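Local atomic coordinates of crossover junction endodeoxyribonuclease Hjc (Sulfolobus solfataricus, PDB entry 4TKD), a protein that resolves four-way Holliday junctions in DNA during recombination, using magnesium to cut paired nicks into opposing strands as a homodimeric, structure-specific endonuclease. Residues C[41-46]-C[54-59]. Numbering follows the deposited sequence.
Sequences PDIIAL and IEMKSR
Asp42 and Glu55 bring the acidic residues of the two halves of the PD-(D/E)XK nuclease motif together where strand 43-47 begins beside strand 50-58, in a beta hairpin. Pro41-Asp42 forms its first half and Glu55-Met56-Lys57 its second; Asp42, Glu55 and Glu12 of helix 10-21 are inferred magnesium ligands. The side chains of Asp42 and Glu55 cross at about a right angle, yet their carboxylate planes lie only 8° apart. Asp42 OD2 and Glu55 OE1 stand 3.4 Å from each other, a like-charged approach that a bound cation would be expected to ease. Each carboxylate is also held by the opposite backbone. Met56 N donates to Asp42 OD2 at 2.7 Å, meeting the anti lone pair, the one away from the other carboxylate oxygen. Glu55 CG is anti to its backbone N (chi1 -167°) and the chain bends at chi2, which swings the carboxylate back over the start of segment 41-46. There OE1 of Glu55 takes the N-H of Asp42 (N to OE1 3.1 Å), nearly in line with its C-O bond. Next to the acidic pair, Asp42 and Ile43 together sit opposite the single residue Ile54, a classic beta bulge, and Ile43 and Ile54 make an antiparallel hydrogen-bonded pair, with Ile54 N to Ile43 O at 2.8 Å. Ile43 CB and Ile54 CB lie 4.0 Å apart on the same face of the sheet, and helix 10-21 packs against this region: Ile15 touches both Ile43 and Met56. The sulphur SD of Met56 rests 4.1 Å from Ile43 CD1. Lys57, the predicted transition-state stabiliser, turns its NZ back toward Glu55 OE2 in a long salt bridge; NZ lies 4.8 Å from Asp42 OD2 and is hydrogen-bonded to Met56 O at 3.1 Å, 18° off the plane of that carbonyl.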
# COMPACT_ATOMS: atom_id res chain seq x y z
N PRO C 41 16.27 -1.46 -8.33
CA PRO C 41 15.91 -2.90 -8.20
C PRO C 41 16.38 -3.74 -9.40
O PRO C 41 16.38 -3.26 -10.54
CB PRO C 41 14.38 -2.86 -8.09
CG PRO C 41 14.06 -1.47 -7.60
CD PRO C 41 15.07 -0.60 -8.27
N ASP C 42 16.83 -4.99 -9.13
CA ASP C 42 17.35 -5.96 -10.12
C ASP C 42 16.41 -6.20 -11.25
O ASP C 42 16.86 -6.32 -12.39
CB ASP C 42 17.74 -7.30 -9.46
CG ASP C 42 18.90 -7.17 -8.50
OD1 ASP C 42 19.90 -6.52 -8.87
OD2 ASP C 42 18.80 -7.71 -7.38
N ILE C 43 15.11 -6.29 -10.95
CA ILE C 43 14.08 -6.55 -11.94
C ILE C 43 12.96 -5.55 -11.76
O ILE C 43 12.46 -5.37 -10.64
CB ILE C 43 13.54 -8.00 -11.83
CG1 ILE C 43 14.65 -9.07 -12.01
CG2 ILE C 43 12.38 -8.23 -12.82
CD1 ILE C 43 14.26 -10.50 -11.53
N ILE C 44 12.57 -4.93 -12.87
CA ILE C 44 11.45 -4.02 -12.92
C ILE C 44 10.50 -4.63 -13.93
O ILE C 44 10.87 -4.83 -15.08
CB ILE C 44 11.85 -2.56 -13.28
CG1 ILE C 44 12.73 -1.97 -12.18
CG2 ILE C 44 10.61 -1.69 -13.50
CD1 ILE C 44 13.60 -0.82 -12.65
N ALA C 45 9.30 -4.98 -13.47
CA ALA C 45 8.29 -5.57 -14.34
C ALA C 45 7.07 -4.68 -14.36
O ALA C 45 6.59 -4.25 -13.32
CB ALA C 45 7.94 -6.97 -13.87
N LEU C 46 6.60 -4.37 -15.56
CA LEU C 46 5.47 -3.47 -15.74
C LEU C 46 4.38 -4.09 -16.59
O LEU C 46 4.67 -4.72 -17.61
CB LEU C 46 5.94 -2.16 -16.42
CG LEU C 46 7.26 -1.53 -15.96
CD1 LEU C 46 7.77 -0.51 -17.01
CD2 LEU C 46 7.13 -0.94 -14.52
N ILE C 54 11.75 -6.28 -8.04
CA ILE C 54 12.35 -7.43 -7.37
C ILE C 54 13.84 -7.24 -7.15
O ILE C 54 14.58 -6.98 -8.10
CB ILE C 54 12.03 -8.74 -8.18
CG1 ILE C 54 10.50 -8.98 -8.28
CG2 ILE C 54 12.72 -9.97 -7.57
CD1 ILE C 54 10.06 -9.74 -9.50
N GLU C 55 14.28 -7.40 -5.89
CA GLU C 55 15.69 -7.35 -5.51
C GLU C 55 16.14 -8.79 -5.23
O GLU C 55 15.56 -9.45 -4.36
CB GLU C 55 15.93 -6.43 -4.29
CG GLU C 55 17.41 -6.11 -4.06
CD GLU C 55 18.12 -5.23 -5.08
OE1 GLU C 55 17.51 -4.85 -6.10
OE2 GLU C 55 19.30 -4.91 -4.83
N MET C 56 17.12 -9.29 -6.00
CA MET C 56 17.63 -10.66 -5.87
C MET C 56 18.58 -10.73 -4.72
O MET C 56 19.49 -9.89 -4.62
CB MET C 56 18.35 -11.13 -7.14
CG MET C 56 17.47 -11.26 -8.38
SD MET C 56 15.94 -12.21 -8.17
CE MET C 56 16.58 -13.84 -7.72
N LYS C 57 18.41 -11.72 -3.85
CA LYS C 57 19.30 -11.92 -2.71
C LYS C 57 19.40 -13.39 -2.34
O LYS C 57 18.40 -14.11 -2.39
CB LYS C 57 18.85 -11.08 -1.50
CG LYS C 57 19.28 -9.61 -1.52
CD LYS C 57 20.79 -9.44 -1.36
CE LYS C 57 21.24 -8.05 -1.73
NZ LYS C 57 21.24 -7.83 -3.20
N SER C 58 20.61 -13.84 -1.95
CA SER C 58 20.86 -15.23 -1.56
C SER C 58 20.61 -15.50 -0.07
O SER C 58 20.75 -14.59 0.76
CB SER C 58 22.28 -15.64 -1.94
OG SER C 58 23.24 -14.85 -1.26
N ARG C 59 20.21 -16.76 0.25
CA ARG C 59 19.99 -17.26 1.61
C ARG C 59 21.35 -17.70 2.16
O ARG C 59 22.01 -18.57 1.58
CB ARG C 59 19.01 -18.45 1.61
CG ARG C 59 17.58 -18.04 1.88
CD ARG C 59 17.00 -18.73 3.10
NE ARG C 59 15.57 -18.48 3.23
CZ ARG C 59 15.04 -17.54 4.00
NH1 ARG C 59 15.81 -16.77 4.75
NH2 ARG C 59 13.72 -17.37 4.04